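Local coordinates for protein ATP-dependent DNA helicase PIF1 (Candida albicans, PDB 7OTJ) that couples ATP hydrolysis to 5'-3' unwinding of DNA and probably resolves G-quadruplexes, helping maintain nuclear and mitochondrial genomes, at residues 48-53 against 103-108; 69-74 against 95-100; 208-213 against 497-502. One frame throughout, in Å; residues are numbered along the deposited sequence.

Contact 1. Residues 48-53 against 103-108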
ATOM      1  N   LYS A  48      18.196  14.924   2.341  1.00 61.89           N
ATOM      2  CA  LYS A  48      17.977  14.340   1.025  1.00 53.03           C
ATOM      3  C   LYS A  48      18.415  12.882   0.966  1.00 51.71           C
ATOM      4  O   LYS A  48      18.539  12.322  -0.129  1.00 47.89           O
ATOM      5  CB  LYS A  48      18.722  15.149  -0.036  1.00 66.05           C
ATOM      6  CG  LYS A  48      18.309  16.608  -0.113  1.00 76.76           C
ATOM      7  CD  LYS A  48      19.269  17.412  -0.981  1.00 80.16           C
ATOM      8  CE  LYS A  48      19.394  16.817  -2.377  1.00 82.94           C
ATOM      9  NZ  LYS A  48      20.391  17.548  -3.215  1.00 79.58           N
ATOM     10  N   GLY A  49      18.606  12.241   2.116  1.00 48.76           N
ATOM     11  CA  GLY A  49      19.191  10.916   2.113  1.00 47.06           C
ATOM     12  C   GLY A  49      18.372   9.856   2.815  1.00 50.96           C
ATOM     13  O   GLY A  49      18.898   8.794   3.166  1.00 49.83           O
ATOM     14  N   VAL A  50      17.077  10.103   2.980  1.00 51.57           N
ATOM     15  CA  VAL A  50      16.181   9.152   3.626  1.00 48.43           C
ATOM     16  C   VAL A  50      15.222   8.642   2.563  1.00 44.91           C
ATOM     17  O   VAL A  50      14.455   9.415   1.978  1.00 54.90           O
ATOM     18  CB  VAL A  50      15.420   9.785   4.800  1.00 50.95           C
ATOM     19  CG1 VAL A  50      14.570   8.731   5.493  1.00 42.02           C
ATOM     20  CG2 VAL A  50      16.394  10.444   5.774  1.00 46.34           C
ATOM     21  N   ALA A  51      15.295   7.347   2.292  1.00 43.80           N
ATOM     22  CA  ALA A  51      14.448   6.686   1.311  1.00 46.31           C
ATOM     23  C   ALA A  51      13.278   6.024   2.041  1.00 39.75           C
ATOM     24  O   ALA A  51      13.479   5.077   2.808  1.00 44.99           O
ATOM     25  CB  ALA A  51      15.268   5.676   0.515  1.00 40.40           C
ATOM     26  N   VAL A  52      12.066   6.548   1.846  1.00 40.00           N
ATOM     27  CA  VAL A  52      10.854   5.989   2.451  1.00 39.28           C
ATOM     28  C   VAL A  52      10.179   5.056   1.451  1.00 41.01           C
ATOM     29  O   VAL A  52       9.782   5.486   0.360  1.00 42.98           O
ATOM     30  CB  VAL A  52       9.887   7.098   2.894  1.00 46.03           C
ATOM     31  CG1 VAL A  52       8.668   6.496   3.579  1.00 45.33           C
ATOM     32  CG2 VAL A  52      10.586   8.108   3.792  1.00 40.82           C
ATOM     33  N   THR A  53       9.949   3.806   1.851  1.00 43.99           N
ATOM     34  CA  THR A  53       9.437   2.791   0.934  1.00 37.72           C
ATOM     35  C   THR A  53       8.563   1.801   1.689  1.00 43.01           C
ATOM     36  O   THR A  53       8.673   1.644   2.909  1.00 38.33           O
ATOM     37  CB  THR A  53      10.514   1.973   0.191  1.00 37.76           C
ATOM     38  OG1 THR A  53      11.277   1.199   1.124  1.00 43.29           O
ATOM     39  CG2 THR A  53      11.427   2.846  -0.657  1.00 38.58           C
ATOM     40  N   VAL A 103      19.636   6.200   4.524  1.00 43.93           N
ATOM     41  CA  VAL A 103      18.786   5.263   5.241  1.00 44.24           C
ATOM     42  C   VAL A 103      17.719   4.765   4.279  1.00 46.31           C
ATOM     43  O   VAL A 103      17.116   5.556   3.545  1.00 48.78           O
ATOM     44  CB  VAL A 103      18.133   5.919   6.476  1.00 48.47           C
ATOM     45  CG1 VAL A 103      17.241   4.920   7.222  1.00 41.23           C
ATOM     46  CG2 VAL A 103      19.184   6.506   7.394  1.00 42.19           C
ATOM     47  N   LEU A 104      17.462   3.460   4.302  1.00 40.56           N
ATOM     48  CA  LEU A 104      16.405   2.861   3.494  1.00 43.77           C
ATOM     49  C   LEU A 104      15.379   2.268   4.446  1.00 46.37           C
ATOM     50  O   LEU A 104      15.668   1.300   5.160  1.00 43.90           O
ATOM     51  CB  LEU A 104      16.951   1.798   2.544  1.00 45.94           C
ATOM     52  CG  LEU A 104      15.910   1.030   1.723  1.00 41.53           C
ATOM     53  CD1 LEU A 104      15.002   1.975   0.954  1.00 38.38           C
ATOM     54  CD2 LEU A 104      16.601   0.077   0.769  1.00 38.58           C
ATOM     55  N   ILE A 105      14.189   2.861   4.455  1.00 41.35           N
ATOM     56  CA  ILE A 105      13.063   2.398   5.252  1.00 43.54           C
ATOM     57  C   ILE A 105      12.172   1.549   4.360  1.00 40.93           C
ATOM     58  O   ILE A 105      11.824   1.964   3.247  1.00 39.55           O
ATOM     59  CB  ILE A 105      12.284   3.585   5.845  1.00 44.55           C
ATOM     60  CG1 ILE A 105      13.144   4.323   6.880  1.00 38.28           C
ATOM     61  CG2 ILE A 105      10.961   3.118   6.430  1.00 37.10           C
ATOM     62  CD1 ILE A 105      12.543   5.628   7.357  1.00 39.04           C
ATOM     63  N   ILE A 106      11.797   0.366   4.837  1.00 41.51           N
ATOM     64  CA  ILE A 106      10.890  -0.520   4.111  1.00 39.12           C
ATOM     65  C   ILE A 106       9.777  -0.911   5.071  1.00 40.80           C
ATOM     66  O   ILE A 106       9.976  -1.759   5.950  1.00 40.15           O
ATOM     67  CB  ILE A 106      11.586  -1.768   3.561  1.00 38.69           C
ATOM     68  CG1 ILE A 106      12.875  -1.396   2.826  1.00 37.98           C
ATOM     69  CG2 ILE A 106      10.633  -2.532   2.647  1.00 36.18           C
ATOM     70  CD1 ILE A 106      13.639  -2.595   2.329  1.00 37.01           C
ATOM     71  N   ASP A 107       8.605  -0.302   4.911  1.00 39.68           N
ATOM     72  CA  ASP A 107       7.448  -0.711   5.691  1.00 38.05           C
ATOM     73  C   ASP A 107       6.773  -1.894   5.002  1.00 43.33           C
ATOM     74  O   ASP A 107       6.980  -2.154   3.813  1.00 44.23           O
ATOM     75  CB  ASP A 107       6.468   0.455   5.877  1.00 35.65           C
ATOM     76  CG  ASP A 107       5.567   0.296   7.110  1.00 42.17           C
ATOM     77  OD1 ASP A 107       5.507  -0.809   7.690  1.00 48.23           O
ATOM     78  OD2 ASP A 107       4.914   1.285   7.505  1.00 38.59           O
ATOM     79  N   GLU A 108       5.983  -2.632   5.779  1.00 47.43           N
ATOM     80  CA  GLU A 108       5.320  -3.847   5.318  1.00 42.69           C
ATOM     81  C   GLU A 108       6.316  -4.800   4.658  1.00 44.45           C
ATOM     82  O   GLU A 108       6.154  -5.239   3.520  1.00 49.52           O
ATOM     83  CB  GLU A 108       4.163  -3.506   4.375  1.00 42.26           C
ATOM     84  CG  GLU A 108       3.059  -2.689   5.028  1.00 48.69           C
ATOM     85  CD  GLU A 108       2.306  -3.451   6.121  1.00 45.39           C
ATOM     86  OE1 GLU A 108       1.425  -2.842   6.763  1.00 43.65           O
ATOM     87  OE2 GLU A 108       2.586  -4.651   6.339  1.00 42.46           O
TER

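Contact 2. Residues 69-74 against 95-100. With nucleotides of chain C.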
ATOM      1  N   HIS A  69       9.974  -1.074  -5.336  1.00 48.93           N
ATOM      2  CA  HIS A  69      10.346  -1.207  -6.742  1.00 45.06           C
ATOM      3  C   HIS A  69      10.569   0.155  -7.388  1.00 50.01           C
ATOM      4  O   HIS A  69      11.539   0.347  -8.131  1.00 50.15           O
ATOM      5  CB  HIS A  69       9.277  -1.987  -7.504  1.00 42.61           C
ATOM      6  CG  HIS A  69       9.152  -3.417  -7.076  1.00 46.47           C
ATOM      7  ND1 HIS A  69       8.443  -3.799  -5.956  1.00 46.35           N
ATOM      8  CD2 HIS A  69       9.646  -4.555  -7.618  1.00 43.13           C
ATOM      9  CE1 HIS A  69       8.506  -5.111  -5.827  1.00 46.62           C
ATOM     10  NE2 HIS A  69       9.231  -5.594  -6.821  1.00 49.90           N
ATOM     11  N   SER A  70       9.687   1.117  -7.104  1.00 45.68           N
ATOM     12  CA  SER A  70       9.823   2.438  -7.707  1.00 47.01           C
ATOM     13  C   SER A  70      11.099   3.131  -7.241  1.00 53.05           C
ATOM     14  O   SER A  70      11.763   3.815  -8.030  1.00 50.83           O
ATOM     15  CB  SER A  70       8.603   3.291  -7.371  1.00 43.66           C
ATOM     16  OG  SER A  70       8.526   4.427  -8.205  1.00 45.10           O
ATOM     17  N   PHE A  71      11.465   2.950  -5.967  1.00 42.15           N
ATOM     18  CA  PHE A  71      12.682   3.571  -5.455  1.00 48.29           C
ATOM     19  C   PHE A  71      13.914   3.041  -6.170  1.00 51.53           C
ATOM     20  O   PHE A  71      14.855   3.794  -6.442  1.00 53.57           O
ATOM     21  CB  PHE A  71      12.820   3.329  -3.951  1.00 46.78           C
ATOM     22  CG  PHE A  71      14.226   3.515  -3.442  1.00 49.29           C
ATOM     23  CD1 PHE A  71      14.722   4.785  -3.179  1.00 44.33           C
ATOM     24  CD2 PHE A  71      15.060   2.424  -3.240  1.00 51.12           C
ATOM     25  CE1 PHE A  71      16.014   4.962  -2.722  1.00 51.13           C
ATOM     26  CE2 PHE A  71      16.363   2.600  -2.781  1.00 40.66           C
ATOM     27  CZ  PHE A  71      16.833   3.867  -2.520  1.00 41.17           C
ATOM     28  N   ALA A  72      13.918   1.748  -6.488  1.00 51.31           N
ATOM     29  CA  ALA A  72      15.114   1.118  -7.031  1.00 43.49           C
ATOM     30  C   ALA A  72      15.397   1.586  -8.451  1.00 46.57           C
ATOM     31  O   ALA A  72      16.559   1.787  -8.821  1.00 56.76           O
ATOM     32  CB  ALA A  72      14.971  -0.402  -6.985  1.00 46.68           C
ATOM     33  N   GLY A  73      14.356   1.767  -9.257  1.00 45.72           N
ATOM     34  CA  GLY A  73      14.541   1.911 -10.684  1.00 46.87           C
ATOM     35  C   GLY A  73      14.475   0.607 -11.438  1.00 47.51           C
ATOM     36  O   GLY A  73      14.821   0.576 -12.621  1.00 53.41           O
ATOM     37  N   PHE A  74      13.994  -0.458 -10.791  1.00 52.70           N
ATOM     38  CA  PHE A  74      14.018  -1.805 -11.349  1.00 57.67           C
ATOM     39  C   PHE A  74      13.025  -1.980 -12.477  1.00 49.75           C
ATOM     40  O   PHE A  74      13.199  -2.862 -13.324  1.00 54.77           O
ATOM     41  CB  PHE A  74      13.604  -2.814 -10.281  1.00 69.09           C
ATOM     42  CG  PHE A  74      14.698  -3.279  -9.418  1.00 59.06           C
ATOM     43  CD1 PHE A  74      16.004  -3.002  -9.734  1.00 62.84           C
ATOM     44  CD2 PHE A  74      14.414  -4.020  -8.288  1.00 55.41           C
ATOM     45  CE1 PHE A  74      17.014  -3.439  -8.927  1.00 85.43           C
ATOM     46  CE2 PHE A  74      15.414  -4.466  -7.484  1.00 60.48           C
ATOM     47  CZ  PHE A  74      16.718  -4.176  -7.796  1.00 76.14           C
ATOM     48  N   PHE A  95      19.736   6.586 -10.351  1.00 56.28           N
ATOM     49  CA  PHE A  95      21.134   6.333 -10.036  1.00 53.98           C
ATOM     50  C   PHE A  95      21.652   7.337  -9.018  1.00 57.53           C
ATOM     51  O   PHE A  95      22.367   6.966  -8.080  1.00 58.61           O
ATOM     52  CB  PHE A  95      21.976   6.365 -11.308  1.00 61.19           C
ATOM     53  CG  PHE A  95      23.446   6.176 -11.060  1.00 69.65           C
ATOM     54  CD1 PHE A  95      23.923   5.003 -10.498  1.00 69.39           C
ATOM     55  CD2 PHE A  95      24.348   7.170 -11.394  1.00 73.74           C
ATOM     56  CE1 PHE A  95      25.274   4.827 -10.272  1.00 64.58           C
ATOM     57  CE2 PHE A  95      25.699   7.000 -11.173  1.00 82.41           C
ATOM     58  CZ  PHE A  95      26.163   5.827 -10.610  1.00 75.40           C
ATOM     59  N   THR A  96      21.280   8.611  -9.169  1.00 54.24           N
ATOM     60  CA  THR A  96      21.682   9.606  -8.181  1.00 58.97           C
ATOM     61  C   THR A  96      21.078   9.293  -6.818  1.00 56.82           C
ATOM     62  O   THR A  96      21.766   9.368  -5.791  1.00 52.32           O
ATOM     63  CB  THR A  96      21.271  11.009  -8.648  1.00 60.38           C
ATOM     64  OG1 THR A  96      21.967  11.337  -9.859  1.00 67.06           O
ATOM     65  CG2 THR A  96      21.605  12.047  -7.593  1.00 52.76           C
ATOM     66  N   ARG A  97      19.805   8.885  -6.801  1.00 52.22           N
ATOM     67  CA  ARG A  97      19.125   8.583  -5.547  1.00 46.88           C
ATOM     68  C   ARG A  97      19.781   7.412  -4.829  1.00 45.71           C
ATOM     69  O   ARG A  97      19.880   7.406  -3.597  1.00 45.01           O
ATOM     70  CB  ARG A  97      17.649   8.299  -5.822  1.00 56.02           C
ATOM     71  CG  ARG A  97      16.816   8.060  -4.581  1.00 51.82           C
ATOM     72  CD  ARG A  97      15.367   7.898  -4.950  1.00 49.66           C
ATOM     73  NE  ARG A  97      15.224   6.982  -6.073  1.00 60.75           N
ATOM     74  CZ  ARG A  97      14.089   6.763  -6.719  1.00 58.76           C
ATOM     75  NH1 ARG A  97      12.967   7.372  -6.369  1.00 62.73           N
ATOM     76  NH2 ARG A  97      14.081   5.916  -7.745  1.00 54.87           N
ATOM     77  N   TRP A  98      20.245   6.414  -5.585  1.00 45.72           N
ATOM     78  CA  TRP A  98      20.956   5.294  -4.979  1.00 48.02           C
ATOM     79  C   TRP A  98      22.246   5.745  -4.300  1.00 50.30           C
ATOM     80  O   TRP A  98      22.671   5.137  -3.310  1.00 47.19           O
ATOM     81  CB  TRP A  98      21.265   4.228  -6.029  1.00 45.35           C
ATOM     82  CG  TRP A  98      20.229   3.162  -6.152  1.00 46.60           C
ATOM     83  CD1 TRP A  98      19.391   2.948  -7.209  1.00 54.24           C
ATOM     84  CD2 TRP A  98      19.921   2.151  -5.186  1.00 47.47           C
ATOM     85  NE1 TRP A  98      18.579   1.865  -6.961  1.00 49.58           N
ATOM     86  CE2 TRP A  98      18.884   1.359  -5.725  1.00 50.39           C
ATOM     87  CE3 TRP A  98      20.418   1.840  -3.918  1.00 42.77           C
ATOM     88  CZ2 TRP A  98      18.340   0.276  -5.040  1.00 45.00           C
ATOM     89  CZ3 TRP A  98      19.875   0.769  -3.241  1.00 45.53           C
ATOM     90  CH2 TRP A  98      18.846   0.000  -3.800  1.00 45.21           C
ATOM     91  N   ARG A  99      22.888   6.798  -4.805  1.00 46.73           N
ATOM     92  CA  ARG A  99      24.141   7.235  -4.200  1.00 57.92           C
ATOM     93  C   ARG A  99      23.930   8.230  -3.070  1.00 52.88           C
ATOM     94  O   ARG A  99      24.728   8.260  -2.126  1.00 48.39           O
ATOM     95  CB  ARG A  99      25.066   7.842  -5.258  1.00 54.32           C
ATOM     96  CG  ARG A  99      25.689   6.812  -6.184  1.00 66.06           C
ATOM     97  CD  ARG A  99      26.645   7.446  -7.181  1.00 72.59           C
ATOM     98  NE  ARG A  99      26.002   8.503  -7.955  1.00 89.17           N
ATOM     99  CZ  ARG A  99      26.257   9.797  -7.814  1.00100.89           C
ATOM    100  NH1 ARG A  99      27.156  10.235  -6.944  1.00 95.22           N
ATOM    101  NH2 ARG A  99      25.597  10.674  -8.569  1.00 87.40           N
ATOM    102  N   GLU A 100      22.856   9.015  -3.117  1.00 50.94           N
ATOM    103  CA  GLU A 100      22.584   9.990  -2.070  1.00 47.75           C
ATOM    104  C   GLU A 100      21.805   9.411  -0.892  1.00 52.04           C
ATOM    105  O   GLU A 100      21.633  10.112   0.113  1.00 53.47           O
ATOM    106  CB  GLU A 100      21.814  11.187  -2.643  1.00 48.83           C
ATOM    107  CG  GLU A 100      22.521  11.906  -3.782  1.00 69.50           C
ATOM    108  CD  GLU A 100      21.757  13.129  -4.257  1.00 84.51           C
ATOM    109  OE1 GLU A 100      22.389  14.186  -4.475  1.00 73.43           O
ATOM    110  OE2 GLU A 100      20.519  13.032  -4.412  1.00 88.70           O
TER
ATOM    111  P    DT C   4       0.832  -2.805  -5.840  1.00 52.73           P
ATOM    112  OP1  DT C   4       0.881  -1.573  -5.017  1.00 44.71           O
ATOM    113  OP2  DT C   4      -0.199  -2.974  -6.887  1.00 51.47           O
ATOM    114  O5'  DT C   4       2.282  -2.971  -6.495  1.00 51.97           O
ATOM    115  C5'  DT C   4       3.429  -2.792  -5.684  1.00 45.44           C
ATOM    116  C4'  DT C   4       4.696  -3.199  -6.413  1.00 47.83           C
ATOM    117  O4'  DT C   4       4.716  -4.628  -6.610  1.00 53.51           O
ATOM    118  C3'  DT C   4       4.849  -2.616  -7.801  1.00 43.48           C
ATOM    119  O3'  DT C   4       5.392  -1.324  -7.702  1.00 48.86           O
ATOM    120  C2'  DT C   4       5.831  -3.595  -8.443  1.00 44.50           C
ATOM    121  C1'  DT C   4       5.434  -4.927  -7.797  1.00 51.65           C
ATOM    122  N1   DT C   4       4.585  -5.806  -8.680  1.00 54.18           N
ATOM    123  C2   DT C   4       5.126  -6.966  -9.172  1.00 52.05           C
ATOM    124  O2   DT C   4       6.260  -7.326  -8.926  1.00 64.72           O
ATOM    125  N3   DT C   4       4.290  -7.701  -9.967  1.00 59.87           N
ATOM    126  C4   DT C   4       2.990  -7.399 -10.318  1.00 60.86           C
ATOM    127  O4   DT C   4       2.323  -8.126 -11.042  1.00 62.93           O
ATOM    128  C5   DT C   4       2.473  -6.168  -9.773  1.00 62.83           C
ATOM    129  C7   DT C   4       1.069  -5.743 -10.085  1.00 53.54           C
ATOM    130  C6   DT C   4       3.284  -5.435  -8.986  1.00 60.86           C
ATOM    131  P    DT C   6       7.919   3.912 -11.693  1.00 84.98           P
ATOM    132  OP1  DT C   6       9.189   3.860 -10.940  1.00 78.43           O
ATOM    133  OP2  DT C   6       6.675   4.276 -10.979  1.00 77.83           O
ATOM    134  O5'  DT C   6       8.100   4.920 -12.926  1.00 93.74           O
TER

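Contact 3. Residues 208-213 against 497-502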
ATOM      1  N   GLY A 208      -2.236 -19.497  13.330  1.00 70.58           N
ATOM      2  CA  GLY A 208      -3.109 -20.338  12.548  1.00 67.69           C
ATOM      3  C   GLY A 208      -4.056 -21.200  13.362  1.00 68.50           C
ATOM      4  O   GLY A 208      -5.118 -21.576  12.857  1.00 80.48           O
ATOM      5  N   ASN A 209      -3.691 -21.543  14.597  1.00 74.88           N
ATOM      6  CA  ASN A 209      -4.575 -22.311  15.470  1.00 88.76           C
ATOM      7  C   ASN A 209      -5.627 -21.387  16.075  1.00 75.18           C
ATOM      8  O   ASN A 209      -5.293 -20.441  16.797  1.00 80.00           O
ATOM      9  CB  ASN A 209      -3.773 -23.011  16.565  1.00 97.47           C
ATOM     10  CG  ASN A 209      -2.649 -23.869  16.008  1.00110.71           C
ATOM     11  OD1 ASN A 209      -2.763 -24.436  14.921  1.00123.52           O
ATOM     12  ND2 ASN A 209      -1.554 -23.963  16.754  1.00108.46           N
ATOM     13  N   VAL A 210      -6.895 -21.666  15.792  1.00 71.67           N
ATOM     14  CA  VAL A 210      -7.999 -20.807  16.216  1.00 67.97           C
ATOM     15  C   VAL A 210      -8.907 -21.570  17.175  1.00 64.20           C
ATOM     16  O   VAL A 210      -9.564 -22.537  16.764  1.00 54.98           O
ATOM     17  CB  VAL A 210      -8.791 -20.293  15.005  1.00 64.87           C
ATOM     18  CG1 VAL A 210      -9.971 -19.445  15.461  1.00 61.59           C
ATOM     19  CG2 VAL A 210      -7.877 -19.517  14.061  1.00 63.15           C
ATOM     20  N   PRO A 211      -8.977 -21.178  18.448  1.00 63.78           N
ATOM     21  CA  PRO A 211      -9.857 -21.878  19.392  1.00 55.52           C
ATOM     22  C   PRO A 211     -11.320 -21.714  19.008  1.00 61.69           C
ATOM     23  O   PRO A 211     -11.695 -20.809  18.257  1.00 57.70           O
ATOM     24  CB  PRO A 211      -9.559 -21.200  20.737  1.00 55.07           C
ATOM     25  CG  PRO A 211      -8.268 -20.486  20.544  1.00 61.87           C
ATOM     26  CD  PRO A 211      -8.207 -20.105  19.098  1.00 65.95           C
ATOM     27  N   ASP A 212     -12.154 -22.614  19.543  1.00 57.42           N
ATOM     28  CA  ASP A 212     -13.585 -22.586  19.242  1.00 63.62           C
ATOM     29  C   ASP A 212     -14.203 -21.241  19.607  1.00 59.66           C
ATOM     30  O   ASP A 212     -14.962 -20.661  18.820  1.00 65.93           O
ATOM     31  CB  ASP A 212     -14.307 -23.725  19.972  1.00 60.43           C
ATOM     32  CG  ASP A 212     -13.794 -25.093  19.572  1.00 62.28           C
ATOM     33  OD1 ASP A 212     -12.923 -25.159  18.679  1.00 74.49           O
ATOM     34  OD2 ASP A 212     -14.249 -26.098  20.152  1.00 64.63           O
ATOM     35  N   ASP A 213     -13.898 -20.734  20.804  1.00 56.26           N
ATOM     36  CA  ASP A 213     -14.523 -19.494  21.258  1.00 55.30           C
ATOM     37  C   ASP A 213     -14.154 -18.321  20.357  1.00 54.81           C
ATOM     38  O   ASP A 213     -15.008 -17.480  20.048  1.00 58.50           O
ATOM     39  CB  ASP A 213     -14.136 -19.205  22.707  1.00 55.79           C
ATOM     40  CG  ASP A 213     -15.018 -19.922  23.701  1.00 57.94           C
ATOM     41  OD1 ASP A 213     -15.871 -20.729  23.278  1.00 60.89           O
ATOM     42  OD2 ASP A 213     -14.861 -19.668  24.912  1.00 66.65           O
ATOM     43  N   SER A 497     -10.543 -22.918   8.463  1.00 60.35           N
ATOM     44  CA  SER A 497      -9.790 -23.356   7.294  1.00 62.91           C
ATOM     45  C   SER A 497      -9.191 -22.188   6.519  1.00 52.84           C
ATOM     46  O   SER A 497      -8.216 -22.381   5.786  1.00 68.42           O
ATOM     47  CB  SER A 497     -10.691 -24.190   6.380  1.00 64.90           C
ATOM     48  OG  SER A 497     -11.878 -23.481   6.069  1.00 70.01           O
ATOM     49  N   LYS A 498      -9.759 -20.988   6.654  1.00 51.45           N
ATOM     50  CA  LYS A 498      -9.230 -19.794   6.006  1.00 60.37           C
ATOM     51  C   LYS A 498      -8.091 -19.134   6.779  1.00 48.38           C
ATOM     52  O   LYS A 498      -7.488 -18.195   6.255  1.00 55.51           O
ATOM     53  CB  LYS A 498     -10.346 -18.761   5.798  1.00 51.67           C
ATOM     54  CG  LYS A 498     -11.521 -19.245   4.972  1.00 60.33           C
ATOM     55  CD  LYS A 498     -11.115 -19.512   3.536  1.00 56.53           C
ATOM     56  CE  LYS A 498     -12.273 -20.099   2.739  1.00 58.08           C
ATOM     57  NZ  LYS A 498     -11.883 -20.370   1.329  1.00 67.12           N
ATOM     58  N   VAL A 499      -7.805 -19.565   8.007  1.00 52.34           N
ATOM     59  CA  VAL A 499      -6.802 -18.933   8.867  1.00 59.28           C
ATOM     60  C   VAL A 499      -5.587 -19.845   8.937  1.00 49.72           C
ATOM     61  O   VAL A 499      -5.645 -20.927   9.536  1.00 61.00           O
ATOM     62  CB  VAL A 499      -7.337 -18.645  10.275  1.00 61.36           C
ATOM     63  CG1 VAL A 499      -6.320 -17.814  11.060  1.00 47.07           C
ATOM     64  CG2 VAL A 499      -8.685 -17.952  10.216  1.00 49.22           C
ATOM     65  N   ALA A 500      -4.478 -19.409   8.345  1.00 49.38           N
ATOM     66  CA  ALA A 500      -3.277 -20.229   8.304  1.00 52.46           C
ATOM     67  C   ALA A 500      -2.044 -19.332   8.313  1.00 60.14           C
ATOM     68  O   ALA A 500      -2.099 -18.171   7.895  1.00 53.85           O
ATOM     69  CB  ALA A 500      -3.277 -21.143   7.074  1.00 49.94           C
ATOM     70  N   SER A 501      -0.934 -19.875   8.820  1.00 61.42           N
ATOM     71  CA  SER A 501       0.356 -19.200   8.825  1.00 51.35           C
ATOM     72  C   SER A 501       1.422 -20.112   8.241  1.00 57.15           C
ATOM     73  O   SER A 501       1.326 -21.338   8.327  1.00 60.59           O
ATOM     74  CB  SER A 501       0.776 -18.781  10.235  1.00 57.21           C
ATOM     75  OG  SER A 501       0.091 -17.610  10.640  1.00 66.79           O
ATOM     76  N   HIS A 502       2.460 -19.503   7.673  1.00 69.59           N
ATOM     77  CA  HIS A 502       3.521 -20.271   7.041  1.00 55.33           C
ATOM     78  C   HIS A 502       4.446 -20.872   8.092  1.00 56.30           C
ATOM     79  O   HIS A 502       4.741 -20.247   9.114  1.00 57.49           O
ATOM     80  CB  HIS A 502       4.320 -19.401   6.070  1.00 52.88           C
ATOM     81  CG  HIS A 502       5.107 -20.189   5.066  1.00 60.16           C
ATOM     82  ND1 HIS A 502       6.142 -21.029   5.423  1.00 56.05           N
ATOM     83  CD2 HIS A 502       5.005 -20.274   3.717  1.00 55.48           C
ATOM     84  CE1 HIS A 502       6.644 -21.593   4.340  1.00 60.69           C
ATOM     85  NE2 HIS A 502       5.972 -21.152   3.290  1.00 62.74           N
TER

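Contact 1. Residues 48-53 against 103-108
Residues 50-53 and 103-106 pair as parallel strands, from Val50 beside Val103 to Thr53 beside Ile106. The strand axes lie 4.9 Å apart, 11° from parallel. Four backbone hydrogen bonds join them. Val103 N gives to Gly49 O at 3.0 Å. Ala51 N then gives to Val103 O at 2.8 Å, and Ala51 O accepts from Ile105 N. Asp107 N closes the series on Thr53 O, again at 2.8 Å.

On the face with Val50, Val52, Val103 and Ile105, Val50 CG1 meets Ile105 CD1 at 4.1 Å. The other face carries Ala51, Thr53, Leu104 and Ile106. There Leu104 CG is anti to the backbone N (chi1 176°), and Leu104 CD1 meets Ala51 CB at 3.7 Å. The side chains of Thr53 and Leu104 cross at about a right angle, and Ile106 CG1 lies 3.5 Å from Thr53 OG1.

At the strand's C-terminal end, Asp107 and the next residue, Glu108, fit the acidic pair of a Walker B motif. Asp107 OD2 is hydrogen-bonded to Ser32 OG of the P-loop region, and its side chain is about 4 Å from a bound magnesium ion at the nearest atoms. Glu108 touches the tetrafluoroaluminate ion, and its OE2 accepts from Gln456 NE2. In the six-stranded parallel sheet, strands 66-67 and 138-143 flank the pair; helix 31-45 packs on Val52 and Ile105, Phe71 of helix 68-72 on Ala51, Thr53 and Leu104.

Contact 2. Residues 69-74 against 95-100
Arg97 and Trp98 of helix 92-100 grip Ser70, Phe71 and Ala72 at the end of helix 68-72, a DNA-contacting helix of the first RecA-like domain. Trp98 NE1 gives a hydrogen bond to Ala72 O at 2.7 Å. The oxygen lies close to the indole plane, and the donor meets one of its lone pairs in the carbonyl plane. The six-membered ring of Trp98 receives the edge of Phe71 on one face, in an edge-to-face pair. The planes are 55° apart, and Phe71 CE2 lies 3.7 Å from Trp98 CH2. Ala72 CB touches the indole at CZ2.

Arg97 is straight as far as CD, with CG anti to the backbone N (chi1 -176°), then turns at chi3. Its CD packs on Phe71 CD1 at 3.6 Å. One face of the guanidinium lies over Phe71 CA, off-centre. Trp98 holds the Ala72 carbonyl, and Arg97 NH2 adds only a weak bond to Ser70 O at 3.1 Å. Just beyond, Gly73 leaves helical geometry with positive phi (91°).

The helix also faces the bound strand. Ser70 OG hydrogen-bonds to DT6 of chain C OP1 at 2.9 Å. One face of the His69 ring lies over the sugar of DT4 of chain C, with His69 CG 3.6 Å from C2'. These contacts are consistent with RecA-like domains following the sugar-phosphate backbone, as in SF1B helicases.

Contact 3. Residues 208-213 against 497-502
Gly208 passes close to Ala500, with their CA atoms 4.2 Å apart, where two loop backbones come together. Gly208 has positive phi (97°). As a glycine it puts no side chain between its own backbone and that of 499-501. The carbonyls do not bond to each other: Gly208 O and Val499 O are both acceptors, 3.4 Å apart. Ser501 OG lies 4.0 Å from Gly208 N, so this approach is contact rather than a bond.

The apolar part is a pair of valines. Val210 CG2 meets Val499 CG1 at 3.8 Å and Val499 CB at 3.9 Å. The two side chains cross at about a right angle. In Val499, CG1 is anti to the backbone N (chi1 -172°), which sets this methyl against Val210. The CB of Ala500 points away from 208-213, and its side chain comes about 4 Å from a bound potassium ion at the nearest atoms. The contact is small and lies at the surface, though Val499 itself is buried.

Asp212 OD1 forms a salt bridge with Arg496 NH1, so a second link joins the same parts of the chain. Pro211 is the N-cap residue of helix 212-219, and His502 is that of helix 503-511, where its ND1 accepts from Lys504 N. The contact brings the chain after the first RecA-like domain against the C-terminal part that holds the second parallel sheet, probably the second RecA-like domain. It joins the start of helix 212-219 to the loop between strand 489-492, at an edge of that four-stranded sheet, and helix 503-511.

How the contacts relate
Of the parts joined here, strand 50-54 comes first from the N terminus, then helix 68-72 and helix 92-100. Contact 2 closes its loop when helix 92-100 returns to helix 68-72. Strand 103-107 follows at once and closes the longer loop of contact 1, which encloses contact 2. The two contacts touch through Phe71, so the helix pair packs on the six-stranded sheet. Contact 3 follows in series, on the other side of the chain's centre from contact 2. Its loop of 283 residues takes in the 2B domain and all four strands of the second parallel sheet. It ties the start of helix 212-219 to the loop that leads into the C-terminal helix 503-511.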